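FAD-dependent pyridine nucleotide-disulphide oxidoreductase (Desulfovibrio vulgaris, PDB 3IWA) probably catalyses FAD-dependent, NAD(P)H-linked redox chemistry, as a member of the pyridine nucleotide-disulphide oxidoreductase family. Local coordinates at residues V6-A11 and A29-I34; L112-L117 and P287-G292. All coordinates share one frame; numbering follows the deposited sequence.

Interaction 1. Residues V6-A11 and A29-I34; sequences VVVIGA and AHVTMI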
loop_
_atom_site.group_PDB
_atom_site.type_symbol
_atom_site.label_atom_id
_atom_site.label_comp_id
_atom_site.label_asym_id
_atom_site.label_seq_id
_atom_site.Cartn_x
_atom_site.Cartn_y
_atom_site.Cartn_z
ATOM N N VAL A 6 -30.741 3.586 -22.411
ATOM C CA VAL A 6 -29.786 2.553 -22.127
ATOM C C VAL A 6 -30.530 1.456 -21.391
ATOM O O VAL A 6 -31.298 1.722 -20.470
ATOM C CB VAL A 6 -28.634 3.082 -21.285
ATOM C CG1 VAL A 6 -27.811 1.916 -20.702
ATOM C CG2 VAL A 6 -27.798 3.998 -22.129
ATOM N N VAL A 7 -30.293 0.221 -21.816
ATOM C CA VAL A 7 -30.837 -0.944 -21.146
ATOM C C VAL A 7 -29.691 -1.675 -20.410
ATOM O O VAL A 7 -28.629 -1.873 -20.950
ATOM C CB VAL A 7 -31.512 -1.865 -22.167
ATOM C CG1 VAL A 7 -31.835 -3.235 -21.544
ATOM C CG2 VAL A 7 -32.773 -1.182 -22.700
ATOM N N VAL A 8 -29.940 -2.060 -19.174
ATOM C CA VAL A 8 -28.963 -2.747 -18.361
ATOM C C VAL A 8 -29.555 -4.090 -17.958
ATOM O O VAL A 8 -30.613 -4.122 -17.372
ATOM C CB VAL A 8 -28.632 -1.904 -17.104
ATOM C CG1 VAL A 8 -27.750 -2.659 -16.196
ATOM C CG2 VAL A 8 -27.984 -0.622 -17.511
ATOM N N ILE A 9 -28.866 -5.184 -18.276
ATOM C CA ILE A 9 -29.328 -6.518 -17.939
ATOM C C ILE A 9 -28.516 -7.121 -16.817
ATOM O O ILE A 9 -27.349 -7.458 -16.991
ATOM C CB ILE A 9 -29.226 -7.473 -19.109
ATOM C CG1 ILE A 9 -30.191 -7.080 -20.204
ATOM C CG2 ILE A 9 -29.537 -8.921 -18.666
ATOM C CD1 ILE A 9 -29.905 -7.778 -21.450
ATOM N N GLY A 10 -29.179 -7.320 -15.693
ATOM C CA GLY A 10 -28.592 -7.913 -14.508
ATOM C C GLY A 10 -28.565 -6.853 -13.434
ATOM O O GLY A 10 -28.276 -5.688 -13.701
ATOM N N ALA A 11 -28.905 -7.235 -12.217
ATOM C CA ALA A 11 -28.685 -6.360 -11.070
ATOM C C ALA A 11 -27.663 -7.068 -10.182
ATOM O O ALA A 11 -27.971 -8.069 -9.544
ATOM C CB ALA A 11 -30.001 -6.078 -10.319
ATOM N N ALA A 29 -31.184 11.343 -20.016
ATOM C CA ALA A 29 -31.324 10.010 -20.619
ATOM C C ALA A 29 -32.234 9.099 -19.800
ATOM O O ALA A 29 -32.571 9.376 -18.649
ATOM C CB ALA A 29 -29.963 9.365 -20.809
ATOM N N HIS A 30 -32.619 7.993 -20.415
ATOM C CA HIS A 30 -33.489 7.019 -19.768
ATOM C C HIS A 30 -32.739 5.703 -19.629
ATOM O O HIS A 30 -31.949 5.327 -20.500
ATOM C CB HIS A 30 -34.770 6.813 -20.581
ATOM C CG HIS A 30 -35.729 5.822 -19.981
ATOM N ND1 HIS A 30 -36.664 6.172 -19.027
ATOM C CD2 HIS A 30 -35.908 4.499 -20.213
ATOM C CE1 HIS A 30 -37.373 5.107 -18.695
ATOM N NE2 HIS A 30 -36.931 4.078 -19.397
ATOM N N VAL A 31 -32.987 5.014 -18.526
ATOM C CA VAL A 31 -32.390 3.728 -18.268
ATOM C C VAL A 31 -33.472 2.762 -17.837
ATOM O O VAL A 31 -34.333 3.104 -17.016
ATOM C CB VAL A 31 -31.334 3.768 -17.154
ATOM C CG1 VAL A 31 -30.870 2.339 -16.795
ATOM C CG2 VAL A 31 -30.186 4.640 -17.563
ATOM N N THR A 32 -33.413 1.556 -18.403
ATOM C CA THR A 32 -34.234 0.451 -17.947
ATOM C C THR A 32 -33.286 -0.658 -17.485
ATOM O O THR A 32 -32.371 -1.046 -18.201
ATOM C CB THR A 32 -35.172 -0.045 -19.089
ATOM O OG1 THR A 32 -35.938 1.058 -19.606
ATOM C CG2 THR A 32 -36.094 -1.143 -18.597
ATOM N N MET A 33 -33.527 -1.159 -16.288
ATOM C CA MET A 33 -32.744 -2.217 -15.686
ATOM C C MET A 33 -33.636 -3.436 -15.551
ATOM O O MET A 33 -34.761 -3.321 -15.089
ATOM C CB MET A 33 -32.288 -1.809 -14.289
ATOM C CG MET A 33 -31.241 -0.715 -14.238
ATOM S SD MET A 33 -30.291 -0.768 -12.696
ATOM C CE MET A 33 -29.557 -2.360 -12.757
ATOM N N ILE A 34 -33.119 -4.594 -15.939
ATOM C CA ILE A 34 -33.832 -5.841 -15.897
ATOM C C ILE A 34 -33.051 -6.700 -14.938
ATOM O O ILE A 34 -31.822 -6.747 -15.009
ATOM C CB ILE A 34 -33.791 -6.511 -17.266
ATOM C CG1 ILE A 34 -34.618 -5.714 -18.279
ATOM C CG2 ILE A 34 -34.285 -7.923 -17.175
ATOM C CD1 ILE A 34 -34.235 -6.005 -19.726
#
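Met33 and Val8 sit opposite each other in parallel strands 30-34 and 5-9, their side chains side by side and pointing the same way. From the Met33 CB, CG, anti to the carbonyl carbon (chi1 -70°), lies against Val8 CB at 4.1 Å, and SD carries the chain on. A bend about the CG-SD bond (chi3 60°) turns the terminal methyl back toward strand 5-9, where CE meets Val8 CG1 at 3.9 Å and Gly10 O at 3.7 Å; Ala11 CB lies at the limit of contact. The other Val8 methyl, CG2, faces Val31 CG1 at 4.2 Å, CG1 of Val31 also resting on Val6 O. On this face Val6 and Val31 touch Phe22, and Met33 touches Pro16, of helix 14-25. On the reverse face Ile34 CD1 touches Val7 CG1 at 4.1 Å and also approaches Ile9 CG1. The backbones are joined by five hydrogen bonds, from Val6 N to His30 O at one end to Gly10 N to Ile34 O (2.8 Å) at the other. At Gly10 a side chain would jam against the preceding carbonyl. Strand 5-9, helix 14-25 and strand 30-34 form a right-handed beta-alpha-beta unit of Rossmann type, in this family the usual FAD-binding element. The chemistry is therefore divided: regular backbone hydrogen bonds fix the register, while mostly apolar side chains line both faces, with Thr32 the polar exception, its hydroxyl hydrogen-bonded to His5 and Glu82.

Interaction 2. Residues L112-L117 and P287-G292; sequences LKYDKL and PDIFAG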
loop_
_atom_site.group_PDB
_atom_site.type_symbol
_atom_site.label_atom_id
_atom_site.label_comp_id
_atom_site.label_asym_id
_atom_site.label_seq_id
_atom_site.Cartn_x
_atom_site.Cartn_y
_atom_site.Cartn_z
ATOM N N LEU A 112 -37.859 -4.083 -25.804
ATOM C CA LEU A 112 -37.245 -2.816 -25.416
ATOM C C LEU A 112 -36.328 -2.387 -26.536
ATOM O O LEU A 112 -35.694 -3.230 -27.160
ATOM C CB LEU A 112 -36.404 -2.994 -24.154
ATOM C CG LEU A 112 -37.083 -3.438 -22.857
ATOM C CD1 LEU A 112 -36.019 -3.635 -21.780
ATOM C CD2 LEU A 112 -38.151 -2.417 -22.409
ATOM N N LYS A 113 -36.241 -1.085 -26.780
ATOM C CA LYS A 113 -35.262 -0.556 -27.725
ATOM C C LYS A 113 -34.125 0.162 -26.980
ATOM O O LYS A 113 -34.342 0.772 -25.913
ATOM C CB LYS A 113 -35.928 0.365 -28.758
ATOM C CG LYS A 113 -35.427 0.115 -30.197
ATOM C CD LYS A 113 -34.287 1.048 -30.594
ATOM C CE LYS A 113 -33.782 0.768 -32.008
ATOM N NZ LYS A 113 -32.602 1.633 -32.359
ATOM N N TYR A 114 -32.915 0.082 -27.527
ATOM C CA TYR A 114 -31.786 0.657 -26.834
ATOM C C TYR A 114 -30.857 1.390 -27.768
ATOM O O TYR A 114 -30.736 1.046 -28.938
ATOM C CB TYR A 114 -31.024 -0.413 -26.027
ATOM C CG TYR A 114 -30.239 -1.420 -26.843
ATOM C CD1 TYR A 114 -28.987 -1.117 -27.345
ATOM C CD2 TYR A 114 -30.749 -2.684 -27.088
ATOM C CE1 TYR A 114 -28.268 -2.048 -28.087
ATOM C CE2 TYR A 114 -30.043 -3.614 -27.805
ATOM C CZ TYR A 114 -28.808 -3.297 -28.299
ATOM O OH TYR A 114 -28.124 -4.241 -29.020
ATOM N N ASP A 115 -30.221 2.417 -27.213
ATOM C CA ASP A 115 -29.062 3.061 -27.833
ATOM C C ASP A 115 -27.770 2.395 -27.358
ATOM O O ASP A 115 -26.829 2.273 -28.124
ATOM C CB ASP A 115 -29.028 4.539 -27.455
ATOM C CG ASP A 115 -30.259 5.289 -27.958
ATOM O OD1 ASP A 115 -30.186 5.694 -29.128
ATOM O OD2 ASP A 115 -31.264 5.465 -27.193
ATOM N N LYS A 116 -27.730 2.003 -26.079
ATOM C CA LYS A 116 -26.592 1.312 -25.523
ATOM C C LYS A 116 -27.111 0.254 -24.582
ATOM O O LYS A 116 -28.094 0.469 -23.916
ATOM C CB LYS A 116 -25.673 2.270 -24.748
ATOM C CG LYS A 116 -25.080 3.431 -25.533
ATOM C CD LYS A 116 -24.100 3.009 -26.584
ATOM C CE LYS A 116 -23.774 4.188 -27.510
ATOM N NZ LYS A 116 -22.806 3.803 -28.600
ATOM N N LEU A 117 -26.432 -0.878 -24.542
ATOM C CA LEU A 117 -26.773 -1.982 -23.637
ATOM C C LEU A 117 -25.614 -2.303 -22.677
ATOM O O LEU A 117 -24.440 -2.277 -23.053
ATOM C CB LEU A 117 -27.090 -3.227 -24.464
ATOM C CG LEU A 117 -27.624 -4.503 -23.800
ATOM C CD1 LEU A 117 -28.951 -4.296 -23.024
ATOM C CD2 LEU A 117 -27.785 -5.583 -24.871
ATOM N N PRO A 287 -19.837 -2.324 -30.413
ATOM C CA PRO A 287 -19.423 -1.088 -29.743
ATOM C C PRO A 287 -20.525 -0.379 -28.963
ATOM O O PRO A 287 -20.227 0.499 -28.172
ATOM C CB PRO A 287 -18.877 -0.204 -30.890
ATOM C CG PRO A 287 -19.383 -0.794 -32.148
ATOM C CD PRO A 287 -19.607 -2.265 -31.872
ATOM N N ASP A 288 -21.772 -0.787 -29.143
ATOM C CA ASP A 288 -22.890 -0.233 -28.358
ATOM C C ASP A 288 -23.246 -1.103 -27.145
ATOM O O ASP A 288 -24.152 -0.791 -26.379
ATOM C CB ASP A 288 -24.121 -0.029 -29.277
ATOM C CG ASP A 288 -23.858 1.019 -30.402
ATOM O OD1 ASP A 288 -23.206 2.053 -30.123
ATOM O OD2 ASP A 288 -24.294 0.800 -31.555
ATOM N N ILE A 289 -22.504 -2.185 -26.965
ATOM C CA ILE A 289 -22.769 -3.098 -25.869
ATOM C C ILE A 289 -21.550 -3.240 -24.973
ATOM O O ILE A 289 -20.494 -3.650 -25.435
ATOM C CB ILE A 289 -23.167 -4.476 -26.381
ATOM C CG1 ILE A 289 -24.411 -4.348 -27.307
ATOM C CG2 ILE A 289 -23.437 -5.387 -25.198
ATOM C CD1 ILE A 289 -24.904 -5.667 -27.876
ATOM N N PHE A 290 -21.737 -2.908 -23.694
ATOM C CA PHE A 290 -20.703 -3.009 -22.671
ATOM C C PHE A 290 -21.013 -4.232 -21.820
ATOM O O PHE A 290 -22.141 -4.655 -21.782
ATOM C CB PHE A 290 -20.670 -1.755 -21.759
ATOM C CG PHE A 290 -20.391 -0.446 -22.495
ATOM C CD1 PHE A 290 -21.437 0.292 -23.049
ATOM C CD2 PHE A 290 -19.100 0.038 -22.609
ATOM C CE1 PHE A 290 -21.188 1.476 -23.728
ATOM C CE2 PHE A 290 -18.821 1.218 -23.286
ATOM C CZ PHE A 290 -19.855 1.951 -23.850
ATOM N N ALA A 291 -19.994 -4.738 -21.115
ATOM C CA ALA A 291 -20.072 -5.884 -20.233
ATOM C C ALA A 291 -19.018 -5.711 -19.142
ATOM O O ALA A 291 -17.961 -5.152 -19.381
ATOM C CB ALA A 291 -19.817 -7.184 -21.015
ATOM N N GLY A 292 -19.318 -6.176 -17.944
ATOM C CA GLY A 292 -18.325 -6.245 -16.879
ATOM C C GLY A 292 -18.685 -7.262 -15.808
ATOM O O GLY A 292 -19.693 -7.965 -15.916
#
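Lys116 and Asp288 cross at the margin of the sheet, the lysine chain bending at chi2 (-67°) so that its tip swings over to the carboxylate. NZ reaches Asp288 OD1 in a salt bridge modelled at 2.4 Å, a separation too short to be taken literally at this resolution. The other carboxylate oxygen, OD2, is hydrogen-bonded to His97, so Asp288 is shared between two partners. Further back along the lysine, CD lies near the plane of the Phe290 ring, at its edge, 4.4 Å from CE1.

Leu117 and Ile289, paired in the parallel bridge, instead run side by side and point the same way, with Leu117 CB 4.1 Å from Ile289 CG1. Tyr114 comes across the end of Ile289 at an angle: its OH is 3.7 Å from Ile289 CD1. One face of the tyrosine ring receives Leu117 CB, off-centre toward the rim. With CG lodged between the backbone N and the carbonyl carbon (chi1 71°), the ring turns that face to the leucine and reaches the isoleucine with its hydroxyl.

Two backbone hydrogen bonds link the segments, Leu117 N to Asp288 O at 2.9 Å and Phe290 N to Leu117 O at 2.8 Å, and Phe290 also pairs with Leu119 of strand 116-119. Strand 289-291 is thereby added to the edge of the parallel sheet beside strand 116-119, whose other neighbour is strand 5-9. Helix 314-326 packs on Phe290 through Ile322, Asn325 and Leu326, while Val99 of strand 98-103 touches Tyr114 and Leu117 on the face away from that helix.

In the fold
Interactions 1 and 2 belong to one parallel sheet, ordered 82-84, 30-34, 5-9, 116-119, 289-291, and their centres lie 9 Å apart. Strands 5-9 and 116-119 join them: Val7 N and Lys116 O, 3.1 Å apart, probably form a hydrogen bond. A second contact runs from strand 30-34 to strand 109-113, where Ile34 CD1 packs on Leu112 CD1 at 3.6 Å. Interaction 1 closes the first beta-alpha-beta unit, whereas interaction 2 brings in a strand from about 170 residues further along the chain, past the strands of the second parallel sheet in sequence. In relatives such a sheet carries the FAD at its C-terminal ends; no FAD is modelled here, and a similar role is inferred from the family.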